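Local coordinates for tartrate dehydrogenase/decarboxylase (Pseudomonas putida, PDB 3FLK), which catalyses the NAD-dependent oxidation of tartrate to oxaloglycolate, and also turns meso-tartrate into D-glycerate and oxidatively decarboxylates D-malate to pyruvate, at residues A[102-107]-A[271-276]; A[136-141]-A[161-166]. The protein carries 1 engineered substitution. All coordinates share one frame; numbering follows the deposited sequence.

Contact 1 of 2, residues A[102-107]-A[271-276]; sequences DQYVNI and NPERNF
A type I beta turn from N271 to R274, just past strand 266-270, receives Y104 and V105 from the bulged entry to strand 105-111. The phenol of Y104 extends across the turn, where its OH donates to E273 OE2 at 2.7 Å and uses the syn lone pair of that oxygen. The carboxylate meets the ring at its edge, the two planes 22° apart, with E273 OE1 3.3 Å from Y104 CE2. A bend at chi2 of E273 (77°) turns CD back toward this edge. P272 makes the apolar part of the contact: its CD stands 3.5 Å from Y104 CE2, in an oblique approach, and its CG is 3.7 Å from V105 CG2.

The other half of the contact rests on a helix end. D102, with positive phi, is the C-prime residue of the Schellman motif that closes helix 94-100, and its carbonyl O accepts N271 ND2 at 2.9 Å from above the carbonyl plane. The same asparagine holds its own loop: OD1 takes two donors, N275 N at 2.8 Å nearly along the C=O axis and F276 N from above the plane. CG is anti to the backbone N (chi1 176°), and from it ND2 reaches the D102 carbonyl while OD1 serves N275 and F276. An alanine at N271 would probably leave the D102 carbonyl without this donor and the N-H groups of N275 and F276 without their shared acceptor, so that the exit from the turn could shift. A water accepts from both N271 ND2 and N275 ND2. D102 OD2 is salt-bridged to R170 of helix 165-181, which would probably ease any repulsion between the carboxylates of D102 and E273, whose nearest oxygens, OD2 and OE1, are 5.2 Å apart.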
# COMPACT_ATOMS: atom_id res chain seq x y z
N ASP A 102 21.93 -6.66 -12.18
CA ASP A 102 22.04 -6.53 -10.72
C ASP A 102 21.86 -5.09 -10.24
O ASP A 102 22.68 -4.57 -9.47
CB ASP A 102 23.35 -7.14 -10.21
CG ASP A 102 23.24 -7.67 -8.79
OD1 ASP A 102 22.17 -8.22 -8.43
OD2 ASP A 102 24.22 -7.54 -8.04
N GLN A 103 20.78 -4.47 -10.69
CA GLN A 103 20.45 -3.10 -10.32
C GLN A 103 19.64 -3.12 -9.03
O GLN A 103 18.46 -2.78 -9.02
CB GLN A 103 19.66 -2.42 -11.46
CG GLN A 103 20.45 -2.30 -12.77
CD GLN A 103 19.59 -1.95 -13.98
OE1 GLN A 103 18.36 -1.97 -13.93
NE2 GLN A 103 20.26 -1.65 -15.09
N TYR A 104 20.28 -3.53 -7.93
CA TYR A 104 19.56 -3.87 -6.70
C TYR A 104 18.98 -2.68 -5.92
O TYR A 104 18.07 -2.86 -5.11
CB TYR A 104 20.40 -4.78 -5.79
CG TYR A 104 21.68 -4.18 -5.24
CD1 TYR A 104 21.67 -3.47 -4.04
CD2 TYR A 104 22.89 -4.35 -5.90
CE1 TYR A 104 22.84 -2.92 -3.52
CE2 TYR A 104 24.07 -3.81 -5.39
CZ TYR A 104 24.03 -3.10 -4.20
OH TYR A 104 25.19 -2.55 -3.68
N VAL A 105 19.49 -1.48 -6.17
CA VAL A 105 18.98 -0.28 -5.52
C VAL A 105 18.06 0.49 -6.46
O VAL A 105 18.49 0.95 -7.52
CB VAL A 105 20.10 0.68 -5.04
CG1 VAL A 105 19.53 1.69 -4.07
CG2 VAL A 105 21.23 -0.07 -4.39
N ASN A 106 16.79 0.62 -6.07
CA ASN A 106 15.84 1.45 -6.80
C ASN A 106 15.54 2.71 -6.00
O ASN A 106 14.79 2.67 -5.02
CB ASN A 106 14.56 0.66 -7.11
CG ASN A 106 13.74 1.28 -8.24
OD1 ASN A 106 13.86 2.46 -8.54
ND2 ASN A 106 12.92 0.46 -8.88
N ILE A 107 16.14 3.82 -6.42
CA ILE A 107 16.03 5.11 -5.73
C ILE A 107 14.92 5.95 -6.34
O ILE A 107 14.95 6.25 -7.53
CB ILE A 107 17.36 5.91 -5.78
CG1 ILE A 107 18.49 5.14 -5.07
CG2 ILE A 107 17.20 7.30 -5.17
CD1 ILE A 107 18.36 5.08 -3.55
N ASN A 271 23.12 -0.15 -10.26
CA ASN A 271 24.14 -1.12 -9.91
C ASN A 271 25.33 -0.31 -9.39
O ASN A 271 26.18 0.13 -10.17
CB ASN A 271 24.52 -1.96 -11.13
CG ASN A 271 25.66 -2.94 -10.85
OD1 ASN A 271 26.74 -2.84 -11.43
ND2 ASN A 271 25.41 -3.89 -9.95
N PRO A 272 25.39 -0.08 -8.06
CA PRO A 272 26.34 0.86 -7.44
C PRO A 272 27.81 0.52 -7.68
O PRO A 272 28.65 1.42 -7.73
CB PRO A 272 26.02 0.77 -5.94
CG PRO A 272 24.64 0.20 -5.88
CD PRO A 272 24.55 -0.73 -7.04
N GLU A 273 28.11 -0.77 -7.84
CA GLU A 273 29.48 -1.24 -8.09
C GLU A 273 29.92 -0.95 -9.52
O GLU A 273 31.10 -1.07 -9.85
CB GLU A 273 29.59 -2.74 -7.79
CG GLU A 273 29.39 -3.12 -6.33
CD GLU A 273 27.92 -3.11 -5.90
OE1 GLU A 273 27.04 -3.31 -6.77
OE2 GLU A 273 27.65 -2.91 -4.70
N ARG A 274 28.96 -0.57 -10.37
CA ARG A 274 29.19 -0.20 -11.77
C ARG A 274 29.80 -1.35 -12.59
O ARG A 274 30.63 -1.12 -13.47
CB ARG A 274 30.03 1.08 -11.87
CG ARG A 274 29.35 2.29 -11.24
CD ARG A 274 30.32 3.44 -11.06
NE ARG A 274 29.74 4.50 -10.24
CZ ARG A 274 29.09 5.56 -10.71
NH1 ARG A 274 28.92 5.72 -12.02
NH2 ARG A 274 28.61 6.47 -9.88
N ASN A 275 29.36 -2.57 -12.29
CA ASN A 275 29.74 -3.74 -13.08
C ASN A 275 28.88 -3.85 -14.33
O ASN A 275 29.30 -4.42 -15.34
CB ASN A 275 29.62 -5.01 -12.24
CG ASN A 275 30.64 -5.09 -11.12
OD1 ASN A 275 31.76 -4.59 -11.26
ND2 ASN A 275 30.27 -5.72 -10.02
N PHE A 276 27.68 -3.30 -14.24
CA PHE A 276 26.72 -3.28 -15.33
C PHE A 276 26.14 -1.87 -15.48
O PHE A 276 26.21 -1.08 -14.53
CB PHE A 276 25.59 -4.28 -15.06
CG PHE A 276 26.06 -5.70 -14.86
CD1 PHE A 276 26.33 -6.52 -15.95
CD2 PHE A 276 26.21 -6.22 -13.58
CE1 PHE A 276 26.75 -7.83 -15.77
CE2 PHE A 276 26.64 -7.54 -13.39
CZ PHE A 276 26.91 -8.34 -14.49
O HOH W 1 27.11 -6.30 -9.46

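Contact 2 of 2, residues A[136-141]-A[161-166]; sequences NTEGEY and SIFTRR
E138 grips T164 with both oxygens of its carboxylate. OE1 accepts T164 N at 2.9 Å along an almost straight bond (168°), met from above the carboxylate plane, while OE2 takes the hydroxyl proton of T164 OG1 at 2.7 Å through its syn lone pair. CG of E138 lies between the backbone N and the carbonyl carbon (chi1 56°), and the chain then runs out extended past the I162 carbonyl. T164 is the N-cap of helix 165-181, and its OG1 also accepts G167 N.

Packing is tightest around G139. Its N donates to I162 O at 2.8 Å, and the return bond from I162 N to G139 O is weak at 3.4 Å; the two make a single antiparallel, hydrogen-bonded bridge. On the buried side, G139 CA lies over one face of the F163 ring, 3.7 Å from the centroid, in a CH-pi contact. The G139 backbone, with its positive phi, suits a residue without CB, E140 OE1 and the carbonyl of E138 being close by. E140 adds its CD at the edge of the ring, 4.0 Å from F163 CZ, its oxygens held by S244 OG and L246 N.

Toward S161 the contact is looser and wet. S161 OG comes no nearer to E140 than 3.5 Å, at CA, and a water joins this hydroxyl to E140 O. The I162 side chain turns from the loop and packs on I158 of the second subunit, whose strand pairs antiparallel with S161 to T164 and carries the sheet across the dimer interface.

A carboxylate bonded to the N-cap residue sits near the start of helix 165-181, whose partial positive end would probably favour E138 as an anion, and its two hydrogen bonds tie the loop to the point where the interface strand becomes helix.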
# COMPACT_ATOMS: atom_id res chain seq x y z
N ASN A 136 15.37 -4.24 -5.34
CA ASN A 136 15.03 -4.32 -6.76
C ASN A 136 15.30 -5.66 -7.45
O ASN A 136 15.12 -5.77 -8.67
CB ASN A 136 15.76 -3.18 -7.49
CG ASN A 136 14.98 -2.63 -8.67
OD1 ASN A 136 13.75 -2.57 -8.65
ND2 ASN A 136 15.71 -2.19 -9.69
N THR A 137 15.73 -6.68 -6.70
CA THR A 137 16.15 -7.96 -7.31
C THR A 137 15.52 -9.24 -6.74
O THR A 137 15.69 -10.32 -7.31
CB THR A 137 17.70 -8.15 -7.29
OG1 THR A 137 18.17 -8.12 -5.94
CG2 THR A 137 18.41 -7.08 -8.11
N GLU A 138 14.82 -9.12 -5.61
CA GLU A 138 14.23 -10.30 -4.96
C GLU A 138 12.90 -9.95 -4.29
O GLU A 138 12.22 -9.01 -4.70
CB GLU A 138 15.23 -10.95 -3.97
CG GLU A 138 15.79 -10.01 -2.89
CD GLU A 138 16.76 -10.69 -1.92
OE1 GLU A 138 16.58 -10.54 -0.70
OE2 GLU A 138 17.70 -11.38 -2.38
N GLY A 139 12.52 -10.72 -3.27
CA GLY A 139 11.34 -10.42 -2.48
C GLY A 139 10.04 -10.98 -3.02
O GLY A 139 9.99 -12.13 -3.47
N GLU A 140 8.99 -10.15 -2.99
CA GLU A 140 7.63 -10.58 -3.32
C GLU A 140 7.38 -10.72 -4.82
O GLU A 140 6.51 -11.48 -5.23
CB GLU A 140 6.60 -9.61 -2.72
CG GLU A 140 6.77 -9.31 -1.23
CD GLU A 140 7.65 -8.10 -0.94
OE1 GLU A 140 8.53 -7.76 -1.77
OE2 GLU A 140 7.46 -7.47 0.12
N TYR A 141 8.14 -9.99 -5.63
CA TYR A 141 8.00 -10.08 -7.07
C TYR A 141 8.71 -11.31 -7.58
O TYR A 141 9.94 -11.39 -7.59
CB TYR A 141 8.45 -8.80 -7.77
CG TYR A 141 7.49 -7.65 -7.57
CD1 TYR A 141 6.20 -7.86 -7.06
CD2 TYR A 141 7.84 -6.35 -7.93
CE1 TYR A 141 5.31 -6.81 -6.88
CE2 TYR A 141 6.96 -5.29 -7.76
CZ TYR A 141 5.70 -5.52 -7.23
OH TYR A 141 4.82 -4.48 -7.07
N SER A 161 8.06 -16.27 -2.27
CA SER A 161 8.82 -15.05 -2.04
C SER A 161 10.19 -15.41 -1.47
O SER A 161 10.27 -16.13 -0.47
CB SER A 161 8.09 -14.12 -1.08
OG SER A 161 6.94 -13.55 -1.67
N ILE A 162 11.25 -14.92 -2.10
CA ILE A 162 12.62 -15.23 -1.67
C ILE A 162 13.34 -13.99 -1.17
O ILE A 162 13.40 -12.97 -1.86
CB ILE A 162 13.46 -15.86 -2.82
CG1 ILE A 162 12.71 -17.01 -3.50
CG2 ILE A 162 14.84 -16.31 -2.31
CD1 ILE A 162 12.43 -18.22 -2.62
N PHE A 163 13.87 -14.08 0.05
CA PHE A 163 14.75 -13.06 0.60
C PHE A 163 16.07 -13.73 0.98
O PHE A 163 16.07 -14.83 1.54
CB PHE A 163 14.11 -12.40 1.83
CG PHE A 163 12.85 -11.61 1.51
CD1 PHE A 163 12.90 -10.23 1.36
CD2 PHE A 163 11.63 -12.26 1.37
CE1 PHE A 163 11.75 -9.50 1.07
CE2 PHE A 163 10.47 -11.54 1.08
CZ PHE A 163 10.53 -10.15 0.93
N THR A 164 17.18 -13.08 0.66
CA THR A 164 18.51 -13.60 0.99
C THR A 164 19.24 -12.63 1.92
O THR A 164 18.93 -11.44 1.92
CB THR A 164 19.38 -13.85 -0.27
OG1 THR A 164 19.60 -12.61 -0.96
CG2 THR A 164 18.72 -14.85 -1.21
N ARG A 165 20.19 -13.13 2.70
CA ARG A 165 21.01 -12.25 3.53
C ARG A 165 21.77 -11.25 2.67
O ARG A 165 21.84 -10.07 3.00
CB ARG A 165 21.99 -13.04 4.41
CG ARG A 165 22.81 -12.13 5.33
CD ARG A 165 23.72 -12.90 6.27
NE ARG A 165 23.00 -13.42 7.42
CZ ARG A 165 23.53 -13.62 8.62
NH1 ARG A 165 24.81 -13.34 8.85
NH2 ARG A 165 22.78 -14.09 9.60
N ARG A 166 22.34 -11.73 1.56
CA ARG A 166 23.09 -10.89 0.64
C ARG A 166 22.25 -9.72 0.12
O ARG A 166 22.66 -8.57 0.23
CB ARG A 166 23.65 -11.71 -0.53
CG ARG A 166 24.74 -12.70 -0.11
CD ARG A 166 25.43 -13.32 -1.32
NE ARG A 166 26.51 -14.22 -0.93
CZ ARG A 166 26.38 -15.54 -0.77
NH1 ARG A 166 25.22 -16.13 -0.99
NH2 ARG A 166 27.43 -16.26 -0.41
O HOH W 2 5.39 -13.47 -3.82

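How the contacts relate
Contact 1 belongs to the central sheet, while contact 2 joins the loop after strand 129-135 to the strand of the small interface sheet. Both are partly buried, but the centre of contact 1 lies about 13 Å from that of the chain and the centre of contact 2 about 18 Å, beside the second subunit. Helix 165-181 touches contact 1 along its side, and contact 2 meets its N-terminus. Both use a glutamate as acceptor, from a phenol in contact 1 and from the N-cap threonine in contact 2, which adds a glycine against a ring face. They join directly at N136, whose amide probably bonds Q103 O and N106 ND2. Along the chain, contact 2 is nested within the loop that contact 1 closes.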